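Local coordinates for protein Exo-1,5-alpha-l-arabinofuranobiosidase (Gibberella zeae, PDB 2YDT) that probably cleaves alpha-1,5-linked L-arabinofuranose chains from an end, as an exo-acting glycoside hydrolase that would release arabinobiose, at residues A[214-219]-A[276-281]; A[222-227]-A[245-250]. All coordinates share one frame; numbering follows the deposited sequence.

Interactions 1 and 2 show how a propeller is held together between its blades and within one of them. Their centres lie about 8 Å apart. Three of the four segments, 214-219, 222-227 and 245-250, lie in one four-stranded antiparallel sheet, and 276-281 opens the next; interaction 2 is nested in the loop that interaction 1 closes. Probable backbone hydrogen bonds from Ile-224 N to Ala-216 O and from Val-226 N to Thr-214 O link the contacts. Interaction 2 thus builds one blade, strand two to three, and interaction 1 sets its first strand against the next blade, with the side chains of Pro-276 and Tyr-227 each about 8 Å from the bound iminosugar.

Interaction 1 of 2, residues A[214-219]-A[276-281]. With SO4 (sulfate ion), chain G.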
# COMPACT_ATOMS: atom_id res chain seq x y z
N THR A 214 -4.03 -2.73 3.93
CA THR A 214 -2.80 -3.50 3.82
C THR A 214 -2.86 -4.62 4.86
O THR A 214 -3.65 -4.55 5.80
CB THR A 214 -1.51 -2.68 3.95
OG1 THR A 214 -1.41 -2.13 5.28
CG2 THR A 214 -1.49 -1.53 2.91
N VAL A 215 -2.06 -5.67 4.62
CA VAL A 215 -2.18 -6.91 5.38
C VAL A 215 -0.82 -7.51 5.65
O VAL A 215 0.09 -7.44 4.82
CB VAL A 215 -3.08 -7.95 4.61
CG1 VAL A 215 -3.49 -9.13 5.52
CG2 VAL A 215 -4.32 -7.24 3.99
N ALA A 216 -0.65 -8.10 6.83
CA ALA A 216 0.57 -8.79 7.14
C ALA A 216 0.26 -10.11 7.88
O ALA A 216 -0.70 -10.20 8.63
CB ALA A 216 1.51 -7.93 7.98
N LYS A 217 1.09 -11.11 7.65
CA LYS A 217 0.97 -12.42 8.31
C LYS A 217 1.81 -12.46 9.59
O LYS A 217 2.98 -12.11 9.57
CB LYS A 217 1.43 -13.54 7.39
CG LYS A 217 1.12 -14.98 7.94
CD LYS A 217 1.52 -16.05 6.94
CE LYS A 217 1.17 -17.47 7.45
NZ LYS A 217 1.67 -18.52 6.49
N LEU A 218 1.20 -12.97 10.67
CA LEU A 218 1.78 -13.07 11.99
C LEU A 218 2.16 -14.55 12.26
O LEU A 218 1.70 -15.45 11.58
CB LEU A 218 0.75 -12.62 13.01
CG LEU A 218 0.16 -11.23 12.79
CD1 LEU A 218 -0.82 -10.84 13.90
CD2 LEU A 218 1.28 -10.22 12.61
N PRO A 219 3.08 -14.77 13.21
CA PRO A 219 3.66 -16.11 13.38
C PRO A 219 2.82 -17.07 14.17
O PRO A 219 3.21 -18.26 14.29
CB PRO A 219 4.95 -15.82 14.12
CG PRO A 219 4.67 -14.62 14.89
CD PRO A 219 3.76 -13.77 14.04
N PRO A 276 -2.47 4.21 6.15
CA PRO A 276 -1.50 3.38 6.85
C PRO A 276 -0.87 2.29 6.01
O PRO A 276 -1.35 1.96 4.93
CB PRO A 276 -2.33 2.78 7.99
CG PRO A 276 -3.70 2.71 7.45
CD PRO A 276 -3.84 3.93 6.58
N TYR A 277 0.20 1.71 6.53
CA TYR A 277 0.87 0.62 5.86
C TYR A 277 1.45 -0.29 6.94
O TYR A 277 2.16 0.21 7.83
CB TYR A 277 2.01 1.12 4.92
CG TYR A 277 2.44 0.09 3.88
CD1 TYR A 277 1.95 0.13 2.58
CD2 TYR A 277 3.28 -0.98 4.22
CE1 TYR A 277 2.29 -0.83 1.69
CE2 TYR A 277 3.60 -1.96 3.33
CZ TYR A 277 3.10 -1.86 2.04
OH TYR A 277 3.41 -2.82 1.09
N VAL A 278 1.20 -1.61 6.84
CA VAL A 278 1.68 -2.58 7.83
C VAL A 278 2.64 -3.60 7.24
O VAL A 278 2.45 -4.05 6.11
CB VAL A 278 0.51 -3.32 8.55
CG1 VAL A 278 -0.26 -4.27 7.65
CG2 VAL A 278 1.02 -4.13 9.76
N VAL A 279 3.66 -3.98 8.03
CA VAL A 279 4.47 -5.17 7.75
C VAL A 279 4.67 -5.92 9.06
O VAL A 279 4.40 -5.37 10.14
CB VAL A 279 5.85 -4.87 7.11
CG1 VAL A 279 5.66 -4.26 5.75
CG2 VAL A 279 6.69 -3.94 8.02
N TRP A 280 5.16 -7.15 8.95
CA TRP A 280 5.62 -7.91 10.11
C TRP A 280 7.03 -8.41 9.79
O TRP A 280 7.31 -8.89 8.68
CB TRP A 280 4.69 -9.09 10.43
CG TRP A 280 5.22 -9.99 11.55
CD1 TRP A 280 5.06 -9.79 12.87
CD2 TRP A 280 6.05 -11.14 11.41
NE1 TRP A 280 5.69 -10.80 13.59
CE2 TRP A 280 6.33 -11.62 12.72
CE3 TRP A 280 6.58 -11.81 10.32
CZ2 TRP A 280 7.09 -12.79 12.94
CZ3 TRP A 280 7.37 -12.96 10.55
CH2 TRP A 280 7.60 -13.42 11.86
N THR A 281 7.87 -8.36 10.82
CA THR A 281 9.21 -8.93 10.75
C THR A 281 9.42 -9.92 11.90
O THR A 281 8.88 -9.68 12.98
CB THR A 281 10.30 -7.82 10.83
OG1 THR A 281 11.57 -8.46 11.00
CG2 THR A 281 10.06 -6.81 11.94
S SO4 G . 0.23 -19.20 2.96
O1 SO4 G . 0.26 -18.59 1.64
O2 SO4 G . -1.12 -19.65 3.27
O3 SO4 G . 1.13 -20.36 3.00
O4 SO4 G . 0.69 -18.18 3.91
O HOH W 1 -3.14 -0.06 5.55
O HOH W 2 2.73 -6.25 4.63
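Pro-276 meets Thr-214 mainly through a water, which lies 2.7 Å from Thr-214 OG1 and gives a weak hydrogen bond to Pro-276 O. The side chains of Tyr-277 and Thr-214 cross at about a right angle, with Tyr-277 CD1 3.8 Å from Thr-214 CG2. Val-278 supplies the one direct hydrogen bond between the segments: its N donates to Thr-214 OG1 over 3.1 Å, bent to 142° at the hydrogen. Thr-214 presents this oxygen because OG1 sits between its own backbone N and carbonyl carbon (chi1 65°), and Val-278 CG1 then slides past it and reaches Ala-216 CB at 4.1 Å. A second water donates to both Val-278 O and Val-215 O, bridging two carbonyls. The CB of Val-279 points away, and its side chain touches Leu-327 of strand 326-330. Trp-280 makes the broadest contact. Its CB packs 3.6 Å from Lys-217 O, while Leu-218 CD2 touches CD1 at 3.8 Å and Pro-219 CD, 3.6 Å from CE2, lies above the indole plane, offset toward the rim; NE1 is hydrogen-bonded to Asn-287 O. The extended Lys-217 chain leads away, and its NZ donates to a sulfate, probably from the crystallisation liquor. The strand axes run almost parallel, 10° apart and 5.8 Å at closest, joined by side chains and water, as is characteristic of the innermost strands of adjacent blades in the six-bladed beta-propeller of sialidase-like enzymes.

Interaction 2 of 2, residues A[222-227]-A[245-250]; sequences EYIYVY and VYYRLS
Tyr-225 and Arg-248 form a hydrogen-bonded pair at the middle of the contact: Tyr-225 N donates to Arg-248 O over 2.9 Å at a nearly straight 175°, and Arg-248 N returns a bond to Tyr-225 O. Two similar pairs, Tyr-223 with Ser-250 and Tyr-227 with Tyr-246, complete six backbone bonds. Side chains add a seventh, in which Arg-248 NE donates to Tyr-227 OH over 3.1 Å, the hydroxyl lying 16° out of the guanidinium plane. The phenol oxygen is also hydrogen-bonded to Tyr-203 OH, to which Arg-248 NH2 is hydrogen-bonded too, while NH1 bonds to Phe-256 O; all three guanidinium nitrogens are thus hydrogen-bonded, which should fix the rotation of the group.

These segments belong to the second and third strands of a four-stranded antiparallel propeller blade, a meander in which each strand pairs with the next in sequence. Tyr-227 CG lies between its backbone N and carbonyl carbon (chi1 56°), which swings the ring across the neighbouring strand. There Tyr-246 CB packs over one face in a CH-pi contact, 4.1 Å from the centroid of the Tyr-227 ring.

The opposite face of the sheet carries Ile-224, Val-226, Tyr-247 and Leu-249. Ile-224 and Leu-249 lie side by side, with CB of Ile-224 3.8 Å from CD2 of Leu-249, and Ile-224 CD1 reaches on to Tyr-247 CD1 at 3.7 Å. Val-226 divides its branches: CG2 meets Tyr-247 CB at 3.9 Å, and CG1 touches Val-245 CG1 at 3.6 Å. Tyr-247 OH extends into the next blade, hydrogen-bonding with Gly-307 O and Trp-312 NE1.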
# COMPACT_ATOMS: atom_id res chain seq x y z
N GLU A 222 -2.21 -16.04 12.40
CA GLU A 222 -3.20 -14.99 12.18
C GLU A 222 -2.62 -13.97 11.22
O GLU A 222 -1.42 -13.99 10.91
CB GLU A 222 -3.58 -14.32 13.48
CG GLU A 222 -4.47 -15.25 14.30
CD GLU A 222 -5.11 -14.67 15.49
OE1 GLU A 222 -5.11 -13.42 15.70
OE2 GLU A 222 -5.63 -15.51 16.27
N TYR A 223 -3.52 -13.13 10.74
CA TYR A 223 -3.21 -12.03 9.85
C TYR A 223 -3.75 -10.76 10.44
O TYR A 223 -4.81 -10.79 11.08
CB TYR A 223 -3.86 -12.23 8.49
CG TYR A 223 -3.29 -13.36 7.70
CD1 TYR A 223 -2.31 -13.13 6.72
CD2 TYR A 223 -3.68 -14.65 7.95
CE1 TYR A 223 -1.80 -14.18 5.98
CE2 TYR A 223 -3.15 -15.72 7.21
CZ TYR A 223 -2.21 -15.48 6.26
OH TYR A 223 -1.70 -16.54 5.56
N ILE A 224 -3.00 -9.67 10.26
CA ILE A 224 -3.47 -8.34 10.66
C ILE A 224 -3.83 -7.53 9.41
O ILE A 224 -3.03 -7.42 8.49
CB ILE A 224 -2.45 -7.60 11.56
CG1 ILE A 224 -3.05 -6.29 12.09
CG2 ILE A 224 -1.08 -7.42 10.84
CD1 ILE A 224 -2.15 -5.54 13.11
N TYR A 225 -5.04 -6.98 9.44
CA TYR A 225 -5.63 -6.15 8.39
C TYR A 225 -5.70 -4.74 8.91
O TYR A 225 -6.40 -4.49 9.89
CB TYR A 225 -7.02 -6.68 8.12
CG TYR A 225 -7.85 -6.00 7.04
CD1 TYR A 225 -7.62 -6.29 5.72
CD2 TYR A 225 -8.84 -5.11 7.36
CE1 TYR A 225 -8.38 -5.69 4.70
CE2 TYR A 225 -9.64 -4.50 6.37
CZ TYR A 225 -9.38 -4.81 5.04
OH TYR A 225 -10.16 -4.21 4.07
N VAL A 226 -5.08 -3.79 8.19
CA VAL A 226 -4.96 -2.42 8.63
C VAL A 226 -5.59 -1.48 7.61
O VAL A 226 -5.50 -1.73 6.38
CB VAL A 226 -3.46 -2.06 8.89
CG1 VAL A 226 -3.30 -0.59 9.30
CG2 VAL A 226 -2.90 -3.01 10.03
N TYR A 227 -6.24 -0.43 8.10
CA TYR A 227 -6.93 0.51 7.25
C TYR A 227 -7.12 1.84 7.92
O TYR A 227 -6.99 1.92 9.15
CB TYR A 227 -8.29 -0.01 6.77
CG TYR A 227 -9.27 -0.43 7.85
CD1 TYR A 227 -10.32 0.38 8.24
CD2 TYR A 227 -9.12 -1.64 8.49
CE1 TYR A 227 -11.21 -0.02 9.27
CE2 TYR A 227 -10.00 -2.03 9.51
CZ TYR A 227 -11.05 -1.24 9.85
OH TYR A 227 -11.92 -1.65 10.84
N VAL A 245 -6.27 5.17 12.28
CA VAL A 245 -5.81 3.83 11.89
C VAL A 245 -6.49 2.76 12.76
O VAL A 245 -6.38 2.78 14.00
CB VAL A 245 -4.30 3.70 11.89
CG1 VAL A 245 -3.88 2.30 11.39
CG2 VAL A 245 -3.66 4.80 11.00
N TYR A 246 -7.19 1.84 12.10
CA TYR A 246 -7.82 0.69 12.75
C TYR A 246 -7.27 -0.59 12.15
O TYR A 246 -6.67 -0.62 11.07
CB TYR A 246 -9.34 0.71 12.62
CG TYR A 246 -10.10 1.50 13.65
CD1 TYR A 246 -9.91 2.86 13.81
CD2 TYR A 246 -11.06 0.87 14.47
CE1 TYR A 246 -10.63 3.59 14.78
CE2 TYR A 246 -11.77 1.59 15.42
CZ TYR A 246 -11.56 2.94 15.55
OH TYR A 246 -12.30 3.68 16.49
N TYR A 247 -7.47 -1.69 12.88
CA TYR A 247 -7.06 -3.01 12.41
C TYR A 247 -7.99 -4.11 12.91
O TYR A 247 -8.76 -3.93 13.85
CB TYR A 247 -5.61 -3.30 12.77
CG TYR A 247 -5.32 -3.47 14.25
CD1 TYR A 247 -5.33 -4.74 14.87
CD2 TYR A 247 -5.12 -2.35 15.04
CE1 TYR A 247 -5.02 -4.86 16.25
CE2 TYR A 247 -4.86 -2.46 16.38
CZ TYR A 247 -4.82 -3.72 16.97
OH TYR A 247 -4.53 -3.78 18.31
N ARG A 248 -7.91 -5.24 12.23
CA ARG A 248 -8.62 -6.46 12.58
C ARG A 248 -7.66 -7.64 12.51
O ARG A 248 -6.68 -7.62 11.75
CB ARG A 248 -9.80 -6.68 11.62
CG ARG A 248 -10.86 -5.58 11.71
CD ARG A 248 -11.97 -5.75 10.75
NE ARG A 248 -12.90 -4.62 10.82
CZ ARG A 248 -14.20 -4.69 10.54
NH1 ARG A 248 -14.73 -5.83 10.15
NH2 ARG A 248 -14.98 -3.63 10.64
N LEU A 249 -7.96 -8.69 13.27
CA LEU A 249 -7.15 -9.91 13.29
C LEU A 249 -7.97 -11.13 12.89
O LEU A 249 -9.14 -11.27 13.32
CB LEU A 249 -6.58 -10.14 14.70
CG LEU A 249 -5.74 -9.00 15.25
CD1 LEU A 249 -5.58 -9.06 16.76
CD2 LEU A 249 -4.39 -8.98 14.55
N SER A 250 -7.39 -12.01 12.08
CA SER A 250 -8.11 -13.19 11.60
C SER A 250 -7.16 -14.31 11.18
O SER A 250 -6.16 -14.07 10.55
CB SER A 250 -9.04 -12.84 10.42
OG SER A 250 -9.88 -13.94 10.08